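Long-range contacts in glucanase (Klebsiella pneumoniae, PDB 5GY3), which probably cuts internal beta-1,4-glucosidic bonds in cellulose, lichenin and cereal beta-D-glucans, as a family 8 glycosyl hydrolase: residues Pro237-Met242 and Leu276-Pro281; Arg247-Ala252 and Pro263-Gly268; Ala95-Gln100 and Ile110-Ile115; Gly88-Ala93 and Pro156-Phe161. All coordinates share one frame; numbering follows the deposited sequence.

Contact 1. Residues Pro237-Met242 and Leu276-Pro281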
loop_
_atom_site.group_PDB
_atom_site.type_symbol
_atom_site.label_atom_id
_atom_site.label_comp_id
_atom_site.label_asym_id
_atom_site.label_seq_id
_atom_site.Cartn_x
_atom_site.Cartn_y
_atom_site.Cartn_z
ATOM N N PRO A 237 -3.036 18.965 -0.611
ATOM C CA PRO A 237 -2.414 19.164 0.711
ATOM C C PRO A 237 -1.027 18.554 0.802
ATOM O O PRO A 237 -0.186 19.056 1.564
ATOM C CB PRO A 237 -3.400 18.489 1.681
ATOM C CG PRO A 237 -4.136 17.489 0.842
ATOM C CD PRO A 237 -4.259 18.146 -0.519
ATOM N N TRP A 238 -0.768 17.483 0.053
ATOM C CA TRP A 238 0.547 16.850 0.075
ATOM C C TRP A 238 1.596 17.755 -0.550
ATOM O O TRP A 238 2.681 17.959 0.012
ATOM C CB TRP A 238 0.479 15.515 -0.666
ATOM C CG TRP A 238 -0.498 14.588 -0.031
ATOM C CD1 TRP A 238 -1.805 14.385 -0.381
ATOM C CD2 TRP A 238 -0.246 13.753 1.097
ATOM N NE1 TRP A 238 -2.379 13.457 0.465
ATOM C CE2 TRP A 238 -1.442 13.060 1.384
ATOM C CE3 TRP A 238 0.878 13.522 1.889
ATOM C CZ2 TRP A 238 -1.541 12.143 2.434
ATOM C CZ3 TRP A 238 0.785 12.611 2.926
ATOM C CH2 TRP A 238 -0.419 11.933 3.192
ATOM N N LYS A 239 1.280 18.311 -1.717
ATOM C CA LYS A 239 2.196 19.234 -2.370
ATOM C C LYS A 239 2.428 20.470 -1.512
ATOM O O LYS A 239 3.570 20.919 -1.359
ATOM C CB LYS A 239 1.641 19.620 -3.741
ATOM C CG LYS A 239 1.596 18.458 -4.743
ATOM C CD LYS A 239 0.945 18.894 -6.060
ATOM C CE LYS A 239 1.224 17.880 -7.160
ATOM N NZ LYS A 239 0.449 18.165 -8.401
ATOM N N ALA A 240 1.358 21.016 -0.923
ATOM C CA ALA A 240 1.489 22.226 -0.109
ATOM C C ALA A 240 2.379 21.988 1.102
ATOM O O ALA A 240 3.231 22.823 1.429
ATOM C CB ALA A 240 0.114 22.725 0.340
ATOM N N TRP A 241 2.204 20.852 1.777
ATOM C CA TRP A 241 3.006 20.582 2.961
ATOM C C TRP A 241 4.466 20.359 2.588
ATOM O O TRP A 241 5.369 20.933 3.209
ATOM C CB TRP A 241 2.442 19.373 3.714
ATOM C CG TRP A 241 3.182 19.125 4.999
ATOM C CD1 TRP A 241 3.122 19.882 6.132
ATOM C CD2 TRP A 241 4.089 18.047 5.280
ATOM N NE1 TRP A 241 3.939 19.343 7.104
ATOM C CE2 TRP A 241 4.545 18.220 6.606
ATOM C CE3 TRP A 241 4.569 16.963 4.534
ATOM C CZ2 TRP A 241 5.450 17.337 7.212
ATOM C CZ3 TRP A 241 5.474 16.082 5.139
ATOM C CH2 TRP A 241 5.906 16.288 6.460
ATOM N N MET A 242 4.720 19.542 1.564
ATOM C CA MET A 242 6.098 19.287 1.159
ATOM C C MET A 242 6.764 20.548 0.609
ATOM O O MET A 242 7.952 20.785 0.856
ATOM C CB MET A 242 6.131 18.157 0.136
ATOM C CG MET A 242 5.650 16.834 0.726
ATOM S SD MET A 242 5.540 15.558 -0.538
ATOM C CE MET A 242 4.779 14.237 0.412
ATOM N N LEU A 276 8.335 12.463 -6.200
ATOM C CA LEU A 276 7.196 12.109 -7.041
ATOM C C LEU A 276 6.036 13.070 -6.822
ATOM O O LEU A 276 5.404 13.528 -7.785
ATOM C CB LEU A 276 6.764 10.663 -6.766
ATOM C CG LEU A 276 5.565 10.137 -7.570
ATOM C CD1 LEU A 276 5.876 10.099 -9.074
ATOM C CD2 LEU A 276 5.150 8.763 -7.079
ATOM N N THR A 277 5.738 13.391 -5.558
ATOM C CA THR A 277 4.584 14.231 -5.261
ATOM C C THR A 277 4.734 15.617 -5.868
ATOM O O THR A 277 3.758 16.194 -6.361
ATOM C CB THR A 277 4.386 14.325 -3.750
ATOM O OG1 THR A 277 4.173 13.008 -3.236
ATOM C CG2 THR A 277 3.195 15.220 -3.386
ATOM N N LEU A 278 5.940 16.168 -5.836
ATOM C CA LEU A 278 6.176 17.511 -6.346
ATOM C C LEU A 278 6.547 17.526 -7.821
ATOM O O LEU A 278 6.739 18.607 -8.386
ATOM C CB LEU A 278 7.272 18.199 -5.520
ATOM C CG LEU A 278 6.949 18.479 -4.051
ATOM C CD1 LEU A 278 7.991 19.395 -3.395
ATOM C CD2 LEU A 278 5.543 19.049 -3.898
ATOM N N GLY A 279 6.631 16.363 -8.461
ATOM C CA GLY A 279 7.019 16.331 -9.853
ATOM C C GLY A 279 8.462 16.681 -10.104
ATOM O O GLY A 279 8.815 17.055 -11.226
ATOM N N GLU A 280 9.310 16.581 -9.096
ATOM C CA GLU A 280 10.718 16.879 -9.300
ATOM C C GLU A 280 11.380 15.735 -10.058
ATOM O O GLU A 280 11.265 14.577 -9.640
ATOM C CB GLU A 280 11.432 17.106 -7.975
ATOM C CG GLU A 280 12.766 17.799 -8.147
ATOM C CD GLU A 280 13.272 18.410 -6.865
ATOM O OE1 GLU A 280 14.491 18.310 -6.606
ATOM O OE2 GLU A 280 12.450 18.989 -6.117
ATOM N N PRO A 281 12.079 16.017 -11.160
ATOM C CA PRO A 281 12.736 14.945 -11.918
ATOM C C PRO A 281 13.688 14.141 -11.044
ATOM O O PRO A 281 14.479 14.698 -10.277
ATOM C CB PRO A 281 13.487 15.702 -13.021
ATOM C CG PRO A 281 12.743 16.996 -13.166
ATOM C CD PRO A 281 12.285 17.340 -11.776
#
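Met242 lays its thioether across the side chain of Thr277, the two crossing at about a right angle. SD sits 3.6 Å from Thr277 CB and nearly as close to the methyl CG2. The chain of Met242 is extended beyond CG (chi2 174°), which carries the sulfur out to the threonine. Thr277 CG2 also touches Trp238 CB at 3.9 Å, one turn before Met242. The Lys239 side chain passes over Thr277 O. Its CE comes to 3.1 Å from Thr277 O, a close approach of a methylene to a carbonyl oxygen. Leu278 CD2 packs on Lys239 CA at 3.7 Å, and both its methyls lie near Met242 CB.

The fold here is the (alpha/alpha)6 barrel of family 8 glycosyl hydrolases, and the contact joins the side of helix 236-243 to the last turn of helix 268-278. That turn closes in a Schellman motif. Gly279 takes a positive phi of 70°, and its N bonds back to Leu276 O at 3.2 Å. The hydroxyl of Thr277 faces its own helix and is satisfied by Val273 O, so the residue offers mainly its carbons to Met242. Farther out, the Trp238 ring leads away to Ile221 and Pro222 of helix 220-228 and to Leu191 and Pro192. Glu280 forms a salt bridge with Arg274.

Contact 2. Residues Arg247-Ala252 and Pro263-Gly268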
loop_
_atom_site.group_PDB
_atom_site.type_symbol
_atom_site.label_atom_id
_atom_site.label_comp_id
_atom_site.label_asym_id
_atom_site.label_seq_id
_atom_site.Cartn_x
_atom_site.Cartn_y
_atom_site.Cartn_z
ATOM N N ARG A 247 13.834 20.482 0.346
ATOM C CA ARG A 247 13.788 19.098 -0.117
ATOM C C ARG A 247 14.498 18.145 0.839
ATOM O O ARG A 247 13.979 17.067 1.151
ATOM C CB ARG A 247 14.405 18.986 -1.509
ATOM C CG ARG A 247 14.619 17.544 -1.941
ATOM C CD ARG A 247 15.027 17.443 -3.392
ATOM N NE ARG A 247 15.095 16.051 -3.819
ATOM C CZ ARG A 247 16.185 15.300 -3.730
ATOM N NH1 ARG A 247 17.306 15.813 -3.234
ATOM N NH2 ARG A 247 16.157 14.038 -4.138
ATOM N N LEU A 248 15.683 18.524 1.318
ATOM C CA LEU A 248 16.483 17.664 2.183
ATOM C C LEU A 248 16.207 17.872 3.668
ATOM O O LEU A 248 16.845 17.211 4.502
ATOM C CB LEU A 248 17.977 17.872 1.896
ATOM C CG LEU A 248 18.443 17.502 0.485
ATOM C CD1 LEU A 248 19.929 17.815 0.304
ATOM C CD2 LEU A 248 18.165 16.044 0.197
ATOM N N GLN A 249 15.269 18.745 4.023
ATOM C CA GLN A 249 14.891 18.979 5.410
ATOM C C GLN A 249 13.383 18.883 5.585
ATOM O O GLN A 249 12.761 19.712 6.250
ATOM C CB GLN A 249 15.391 20.336 5.901
ATOM C CG GLN A 249 16.896 20.482 5.950
ATOM C CD GLN A 249 17.306 21.891 6.347
ATOM O OE1 GLN A 249 17.706 22.693 5.507
ATOM N NE2 GLN A 249 17.183 22.203 7.628
ATOM N N THR A 250 12.774 17.856 4.995
ATOM C CA THR A 250 11.349 17.619 5.150
ATOM C C THR A 250 11.124 16.614 6.262
ATOM O O THR A 250 11.683 15.511 6.192
ATOM C CB THR A 250 10.765 17.090 3.854
ATOM O OG1 THR A 250 11.032 18.022 2.802
ATOM C CG2 THR A 250 9.255 16.883 3.988
ATOM N N PRO A 251 10.334 16.935 7.291
ATOM C CA PRO A 251 10.157 16.000 8.411
ATOM C C PRO A 251 9.600 14.665 7.943
ATOM O O PRO A 251 8.749 14.603 7.055
ATOM C CB PRO A 251 9.175 16.730 9.330
ATOM C CG PRO A 251 9.383 18.204 8.990
ATOM C CD PRO A 251 9.644 18.218 7.520
ATOM N N ALA A 252 10.099 13.587 8.557
ATOM C CA ALA A 252 9.676 12.246 8.154
ATOM C C ALA A 252 8.252 11.928 8.586
ATOM O O ALA A 252 7.638 11.020 8.014
ATOM C CB ALA A 252 10.625 11.191 8.729
ATOM N N PRO A 263 11.878 15.277 14.246
ATOM C CA PRO A 263 13.138 16.026 14.225
ATOM C C PRO A 263 14.130 15.507 13.199
ATOM O O PRO A 263 15.273 15.983 13.162
ATOM C CB PRO A 263 13.662 15.820 15.652
ATOM C CG PRO A 263 13.212 14.445 15.989
ATOM C CD PRO A 263 11.814 14.342 15.380
ATOM N N TRP A 264 13.748 14.530 12.384
ATOM C CA TRP A 264 14.622 14.032 11.342
ATOM C C TRP A 264 13.844 13.982 10.034
ATOM O O TRP A 264 12.607 14.085 10.009
ATOM C CB TRP A 264 15.210 12.666 11.715
ATOM C CG TRP A 264 14.178 11.620 11.963
ATOM C CD1 TRP A 264 13.431 11.450 13.097
ATOM C CD2 TRP A 264 13.772 10.598 11.052
ATOM N NE1 TRP A 264 12.589 10.378 12.945
ATOM C CE2 TRP A 264 12.782 9.832 11.701
ATOM C CE3 TRP A 264 14.153 10.253 9.752
ATOM C CZ2 TRP A 264 12.159 8.749 11.094
ATOM C CZ3 TRP A 264 13.539 9.174 9.149
ATOM C CH2 TRP A 264 12.549 8.436 9.819
ATOM N N TYR A 265 14.591 13.845 8.946
ATOM C CA TYR A 265 14.116 14.214 7.620
ATOM C C TYR A 265 13.975 13.018 6.691
ATOM O O TYR A 265 14.693 12.019 6.805
ATOM C CB TYR A 265 15.061 15.216 6.965
ATOM C CG TYR A 265 15.342 16.427 7.814
ATOM C CD1 TYR A 265 14.320 17.072 8.500
ATOM C CD2 TYR A 265 16.632 16.923 7.927
ATOM C CE1 TYR A 265 14.583 18.204 9.283
ATOM C CE2 TYR A 265 16.900 18.041 8.694
ATOM C CZ TYR A 265 15.878 18.672 9.374
ATOM O OH TYR A 265 16.168 19.786 10.132
ATOM N N MET A 266 13.071 13.170 5.723
ATOM C CA MET A 266 12.891 12.156 4.696
ATOM C C MET A 266 14.163 11.973 3.890
ATOM O O MET A 266 14.801 12.950 3.467
ATOM C CB MET A 266 11.743 12.547 3.764
ATOM C CG MET A 266 10.418 12.679 4.462
ATOM S SD MET A 266 9.124 12.897 3.221
ATOM C CE MET A 266 7.680 12.801 4.261
ATOM N N ALA A 267 14.512 10.711 3.666
ATOM C CA ALA A 267 15.629 10.310 2.834
ATOM C C ALA A 267 15.192 9.068 2.069
ATOM O O ALA A 267 14.097 8.546 2.293
ATOM C CB ALA A 267 16.879 10.038 3.678
ATOM N N GLY A 268 16.047 8.600 1.161
ATOM C CA GLY A 268 15.812 7.311 0.517
ATOM C C GLY A 268 14.425 7.209 -0.091
ATOM O O GLY A 268 13.992 8.080 -0.857
HETATM O O HOH W 1 13.901 15.676 3.498
HETATM O O HOH W 2 17.243 14.070 3.698
#
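Tyr265 presents one ring face to Gln249. CA of Gln249 stands over the ring centre, 3.6 Å from the centroid, in a CH-pi contact. The rest of the glutamine side chain runs beside the tyrosine in the same direction, its CG 3.7 Å from Tyr265 CE2. The amide plane is turned 63° from the ring. A second CH-pi contact lies at the far end, where Ala252 CB packs 3.5 Å from the centroid of the six-membered ring of Trp264. Trp264 CB points away from segment 247-252, but chi1 (59°) sets CG between the backbone N and the carbonyl carbon, and the ring end comes back to the alanine.

Between the two rings the backbones form a single beta bridge, Pro251 with Tyr265. Met266 N donates to Thr250 O at 2.8 Å, almost in line with the carbonyl. Ala252 N donates to Trp264 O at 2.9 Å. The bonds flank the bridged pair, as in a non-hydrogen-bonded antiparallel pair, a site where a proline costs no N-H bond. Water 2 links Leu248 O and Met266 O, donating to both. Water 1 accepts from Thr250 N at 2.9 Å and lies beside the carbonyls of Arg247 and Met266.

The two loop segments flank strand 254-255 in the chain. Thr250 and Met266 rest on Trp241 of helix 236-243. Leu248 and Ala252 touch Leu271 and Leu270 of helix 268-278, and Arg247 pairs with Asp275 there.

Contact 3. Residues Ala95-Gln100 and Ile110-Ile115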
loop_
_atom_site.group_PDB
_atom_site.type_symbol
_atom_site.label_atom_id
_atom_site.label_comp_id
_atom_site.label_asym_id
_atom_site.label_seq_id
_atom_site.Cartn_x
_atom_site.Cartn_y
_atom_site.Cartn_z
ATOM N N ALA A 95 -0.844 -7.392 -8.629
ATOM C CA ALA A 95 0.331 -7.957 -9.284
ATOM C C ALA A 95 -0.045 -9.124 -10.197
ATOM O O ALA A 95 0.503 -9.258 -11.303
ATOM C CB ALA A 95 1.347 -8.395 -8.229
ATOM N N LEU A 96 -0.977 -9.975 -9.752
ATOM C CA LEU A 96 -1.423 -11.103 -10.573
ATOM C C LEU A 96 -2.109 -10.630 -11.845
ATOM O O LEU A 96 -1.879 -11.187 -12.926
ATOM C CB LEU A 96 -2.364 -12.001 -9.767
ATOM C CG LEU A 96 -1.615 -12.876 -8.756
ATOM C CD1 LEU A 96 -2.531 -13.381 -7.637
ATOM C CD2 LEU A 96 -0.930 -14.045 -9.487
ATOM N N LEU A 97 -2.965 -9.612 -11.740
ATOM C CA LEU A 97 -3.580 -9.044 -12.934
ATOM C C LEU A 97 -2.517 -8.544 -13.909
ATOM O O LEU A 97 -2.577 -8.811 -15.119
ATOM C CB LEU A 97 -4.530 -7.922 -12.519
ATOM C CG LEU A 97 -5.727 -7.634 -13.402
ATOM C CD1 LEU A 97 -6.488 -8.944 -13.602
ATOM C CD2 LEU A 97 -6.599 -6.602 -12.702
ATOM N N ARG A 98 -1.509 -7.838 -13.394
ATOM C CA ARG A 98 -0.458 -7.320 -14.260
ATOM C C ARG A 98 0.407 -8.442 -14.824
ATOM O O ARG A 98 0.908 -8.333 -15.953
ATOM C CB ARG A 98 0.370 -6.291 -13.489
ATOM C CG ARG A 98 -0.419 -4.988 -13.267
ATOM C CD ARG A 98 0.065 -4.167 -12.065
ATOM N NE ARG A 98 1.316 -3.448 -12.296
ATOM C CZ ARG A 98 1.407 -2.175 -12.689
ATOM N NH1 ARG A 98 0.320 -1.457 -12.923
ATOM N NH2 ARG A 98 2.598 -1.608 -12.838
ATOM N N ALA A 99 0.564 -9.533 -14.080
ATOM C CA ALA A 99 1.319 -10.676 -14.582
ATOM C C ALA A 99 0.632 -11.317 -15.782
ATOM O O ALA A 99 1.299 -11.771 -16.720
ATOM C CB ALA A 99 1.509 -11.702 -13.468
ATOM N N GLN A 100 -0.704 -11.386 -15.765
ATOM C CA GLN A 100 -1.415 -11.928 -16.920
ATOM C C GLN A 100 -1.093 -11.132 -18.174
ATOM O O GLN A 100 -0.874 -11.706 -19.247
ATOM C CB GLN A 100 -2.925 -11.919 -16.680
ATOM C CG GLN A 100 -3.727 -12.435 -17.886
ATOM C CD GLN A 100 -4.028 -11.352 -18.902
ATOM O OE1 GLN A 100 -4.370 -10.229 -18.536
ATOM N NE2 GLN A 100 -3.883 -11.679 -20.185
ATOM N N ILE A 110 -7.094 -15.425 -13.467
ATOM C CA ILE A 110 -8.089 -16.218 -12.747
ATOM C C ILE A 110 -7.796 -16.202 -11.254
ATOM O O ILE A 110 -8.717 -16.116 -10.433
ATOM C CB ILE A 110 -8.151 -17.649 -13.317
ATOM C CG1 ILE A 110 -8.817 -17.606 -14.695
ATOM C CG2 ILE A 110 -8.884 -18.593 -12.353
ATOM C CD1 ILE A 110 -8.671 -18.885 -15.512
ATOM N N ALA A 111 -6.510 -16.228 -10.879
ATOM C CA ALA A 111 -6.153 -16.108 -9.468
ATOM C C ALA A 111 -6.524 -14.734 -8.922
ATOM O O ALA A 111 -7.072 -14.621 -7.816
ATOM C CB ALA A 111 -4.658 -16.372 -9.277
ATOM N N SER A 112 -6.228 -13.680 -9.683
ATOM C CA SER A 112 -6.583 -12.329 -9.265
ATOM C C SER A 112 -8.080 -12.210 -9.009
ATOM O O SER A 112 -8.505 -11.650 -7.988
ATOM C CB SER A 112 -6.138 -11.327 -10.334
ATOM O OG SER A 112 -6.499 -10.004 -9.961
ATOM N N ASP A 113 -8.893 -12.743 -9.930
ATOM C CA ASP A 113 -10.345 -12.599 -9.838
ATOM C C ASP A 113 -10.891 -13.161 -8.527
ATOM O O ASP A 113 -11.851 -12.620 -7.968
ATOM C CB ASP A 113 -11.026 -13.309 -11.009
ATOM C CG ASP A 113 -10.727 -12.674 -12.351
ATOM O OD1 ASP A 113 -10.380 -11.483 -12.380
ATOM O OD2 ASP A 113 -10.866 -13.382 -13.381
ATOM N N ALA A 114 -10.334 -14.280 -8.053
ATOM C CA ALA A 114 -10.806 -14.860 -6.802
ATOM C C ALA A 114 -10.531 -13.928 -5.631
ATOM O O ALA A 114 -11.388 -13.755 -4.751
ATOM C CB ALA A 114 -10.154 -16.230 -6.575
ATOM N N ILE A 115 -9.345 -13.314 -5.613
ATOM C CA ILE A 115 -8.959 -12.418 -4.526
ATOM C C ILE A 115 -9.783 -11.139 -4.562
ATOM O O ILE A 115 -10.250 -10.670 -3.516
ATOM C CB ILE A 115 -7.449 -12.116 -4.594
ATOM C CG1 ILE A 115 -6.654 -13.429 -4.495
ATOM C CG2 ILE A 115 -7.039 -11.108 -3.498
ATOM C CD1 ILE A 115 -5.208 -13.320 -4.968
#
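Leu96, which meets Ile115 and Ala111 across the contact, is also touched by the rings of Phe48, Trp52 and Tyr108 from outside the two segments. The interface itself is aliphatic, apart from one serine. Within it, Leu96 is the main bridging side chain. Its CD1 meets Ile115 CD1 at 3.8 Å and Ala111 CB at 4.0 Å. The leucine and isoleucine side chains cross at about a right angle. Nearer the backbone, Leu96 CB lies 3.9 Å from Ser112 CB. Leu97 comes in beside it. Its chi1 (-151°) sets CG anti to the backbone N. From there CD1 lies 3.8 Å from Ser112 OG.

The segments belong to helices 86-103 and 106-123, which follow each other in the chain. Their axes come within 8.2 Å and run nearly antiparallel, at 156°. Small residues on the second helix, Ala111 and Ser112, lie at the close approach. Alternating up-and-down helices of this kind build the (alpha/alpha)6 barrel of the family. Beyond the interface, Met36 of helix 29-41 touches Leu96, and Asp113 makes a salt bridge with Arg164.

The meeting surfaces are almost wholly apolar. The exception is Ser112 OG, which lies against CB and CD1 of Leu97. It is satisfied by a hydrogen bond to the carbonyl of Ala93, one turn before Leu97. The serine thus adds a polar tie between two helices whose side chains otherwise touch through carbon.

Contact 4. Residues Gly88-Ala93 and Pro156-Phe161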
loop_
_atom_site.group_PDB
_atom_site.type_symbol
_atom_site.label_atom_id
_atom_site.label_comp_id
_atom_site.label_asym_id
_atom_site.label_seq_id
_atom_site.Cartn_x
_atom_site.Cartn_y
_atom_site.Cartn_z
ATOM N N GLY A 88 -2.347 -5.556 1.537
ATOM C CA GLY A 88 -1.521 -6.648 1.042
ATOM C C GLY A 88 -2.274 -7.542 0.074
ATOM O O GLY A 88 -1.766 -7.874 -1.001
ATOM N N ASP A 89 -3.500 -7.947 0.447
ATOM C CA ASP A 89 -4.337 -8.732 -0.463
ATOM C C ASP A 89 -4.522 -8.014 -1.792
ATOM O O ASP A 89 -4.503 -8.640 -2.859
ATOM C CB ASP A 89 -5.730 -8.986 0.124
ATOM C CG ASP A 89 -5.718 -9.593 1.522
ATOM O OD1 ASP A 89 -4.899 -10.490 1.812
ATOM O OD2 ASP A 89 -6.588 -9.183 2.319
ATOM N N THR A 90 -4.763 -6.704 -1.736
ATOM C CA THR A 90 -4.966 -5.919 -2.949
ATOM C C THR A 90 -3.722 -5.926 -3.825
ATOM O O THR A 90 -3.810 -6.099 -5.050
ATOM C CB THR A 90 -5.336 -4.482 -2.563
ATOM O OG1 THR A 90 -6.590 -4.473 -1.870
ATOM C CG2 THR A 90 -5.412 -3.585 -3.779
ATOM N N LEU A 91 -2.551 -5.703 -3.215
ATOM C CA LEU A 91 -1.309 -5.636 -3.979
ATOM C C LEU A 91 -1.026 -6.955 -4.675
ATOM O O LEU A 91 -0.589 -6.976 -5.837
ATOM C CB LEU A 91 -0.152 -5.278 -3.047
ATOM C CG LEU A 91 -0.214 -3.862 -2.473
ATOM C CD1 LEU A 91 0.718 -3.746 -1.276
ATOM C CD2 LEU A 91 0.145 -2.853 -3.549
ATOM N N ILE A 92 -1.271 -8.064 -3.972
ATOM C CA ILE A 92 -1.098 -9.397 -4.549
ATOM C C ILE A 92 -2.035 -9.587 -5.737
ATOM O O ILE A 92 -1.619 -10.042 -6.808
ATOM C CB ILE A 92 -1.318 -10.477 -3.472
ATOM C CG1 ILE A 92 -0.181 -10.446 -2.435
ATOM C CG2 ILE A 92 -1.451 -11.861 -4.120
ATOM C CD1 ILE A 92 -0.509 -11.157 -1.081
ATOM N N ALA A 93 -3.319 -9.249 -5.563
ATOM C CA ALA A 93 -4.272 -9.428 -6.655
ATOM C C ALA A 93 -3.926 -8.531 -7.834
ATOM O O ALA A 93 -4.129 -8.906 -8.996
ATOM C CB ALA A 93 -5.699 -9.147 -6.174
ATOM N N PRO A 156 -4.768 3.011 -7.823
ATOM C CA PRO A 156 -4.431 2.448 -9.143
ATOM C C PRO A 156 -4.771 0.968 -9.266
ATOM O O PRO A 156 -5.105 0.501 -10.368
ATOM C CB PRO A 156 -2.921 2.708 -9.261
ATOM C CG PRO A 156 -2.442 2.772 -7.832
ATOM C CD PRO A 156 -3.561 3.465 -7.100
ATOM N N ALA A 157 -4.696 0.219 -8.165
ATOM C CA ALA A 157 -5.142 -1.167 -8.182
ATOM C C ALA A 157 -6.644 -1.254 -8.404
ATOM O O ALA A 157 -7.115 -2.077 -9.197
ATOM C CB ALA A 157 -4.753 -1.855 -6.882
ATOM N N TRP A 158 -7.419 -0.421 -7.697
ATOM C CA TRP A 158 -8.871 -0.468 -7.838
ATOM C C TRP A 158 -9.298 -0.162 -9.271
ATOM O O TRP A 158 -10.243 -0.768 -9.790
ATOM C CB TRP A 158 -9.523 0.514 -6.872
ATOM C CG TRP A 158 -9.307 0.173 -5.428
ATOM C CD1 TRP A 158 -8.641 -0.910 -4.924
ATOM C CD2 TRP A 158 -9.760 0.927 -4.299
ATOM N NE1 TRP A 158 -8.663 -0.880 -3.551
ATOM C CE2 TRP A 158 -9.339 0.243 -3.142
ATOM C CE3 TRP A 158 -10.491 2.118 -4.158
ATOM C CZ2 TRP A 158 -9.629 0.701 -1.854
ATOM C CZ3 TRP A 158 -10.772 2.581 -2.880
ATOM C CH2 TRP A 158 -10.343 1.872 -1.744
ATOM N N ARG A 159 -8.619 0.787 -9.921
ATOM C CA ARG A 159 -8.953 1.096 -11.309
ATOM C C ARG A 159 -8.662 -0.106 -12.202
ATOM O O ARG A 159 -9.472 -0.454 -13.067
ATOM C CB ARG A 159 -8.180 2.339 -11.776
ATOM C CG ARG A 159 -8.442 2.748 -13.224
ATOM C CD ARG A 159 -7.172 3.169 -13.934
ATOM N NE ARG A 159 -5.994 2.440 -13.392
ATOM C CZ ARG A 159 -5.385 1.435 -13.999
ATOM N NH1 ARG A 159 -5.832 1.040 -15.172
ATOM N NH2 ARG A 159 -4.342 0.867 -13.432
ATOM N N ALA A 160 -7.527 -0.777 -11.974
ATOM C CA ALA A 160 -7.207 -1.980 -12.736
ATOM C C ALA A 160 -8.242 -3.071 -12.506
ATOM O O ALA A 160 -8.661 -3.745 -13.457
ATOM C CB ALA A 160 -5.814 -2.492 -12.359
ATOM N N PHE A 161 -8.659 -3.271 -11.251
ATOM C CA PHE A 161 -9.696 -4.265 -10.975
ATOM C C PHE A 161 -10.956 -3.971 -11.781
ATOM O O PHE A 161 -11.544 -4.870 -12.400
ATOM C CB PHE A 161 -10.043 -4.284 -9.485
ATOM C CG PHE A 161 -8.904 -4.666 -8.564
ATOM C CD1 PHE A 161 -7.782 -5.325 -9.035
ATOM C CD2 PHE A 161 -8.985 -4.360 -7.209
ATOM C CE1 PHE A 161 -6.739 -5.686 -8.169
ATOM C CE2 PHE A 161 -7.961 -4.717 -6.334
ATOM C CZ PHE A 161 -6.825 -5.373 -6.822
HETATM O O HOH W 3 -6.825 -1.592 -1.510
#
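Thr90 and Phe161 cross obliquely where two helices of the (alpha/alpha)6 barrel pack together. The phenyl ring comes up edge first to the backbone: its CZ is 3.6 Å from Thr90 O, and that oxygen lies in the ring plane. This would point the weakly positive C-H edge at the oxygen. Thr90 CG2 also lies 3.8 Å from Phe161 CE2. Ala93 CB adds a looser contact with Phe161 CZ, oblique to the ring. On one face of the ring sits the carbonyl oxygen of Ala157, from the turn before, 3.2 Å above the plane and offset toward the rim.

The same methyl of Thr90 packs on Ala157 CB at 3.6 Å. The torsion chi1 (-64°) puts OG1 beside the backbone N, and CG2 is then anti to that N, turned to the alanine. The small alanine lies where the CA atoms come nearest, although the helix axes stay 10.0 Å apart and cross at 51°. Trp94 touches Ala157 and Phe161 from helix 86-103. Trp170 meets Phe161 edge-to-face.

Asp87, the predicted nucleophile, lies just before this turn, with its side chain about 5 Å from that of Thr90. The contact thus lies beside the probable active site. Thr90 OG1 bonds to Ser86 O and also accepts from water 3 at 2.9 Å. That water in turn accepts from Trp158 NE1 at 2.8 Å, joining the threonine hydroxyl to the indole.

The four contacts form two groups in one family 8 domain. Contacts 3 and 4 have centres 9 Å apart and share helix 86-103, which packs on helix 106-123 in one and on helix 155-164 in the other. Contact 3 is nested in the chain loop that contact 4 closes. Contacts 1 and 2 come later, with centres 13 Å apart, and contact 2 is nested inside contact 1. There Trp241 of 237-242 touches Pro251, Thr250 and Met266. The centres of contacts 1 and 3 are 32 Å apart, on opposite sides of the chain's centre. Contact 4 lies beside the predicted nucleophile and contact 3 somewhat farther off; the later pair joins helices and loops away from it.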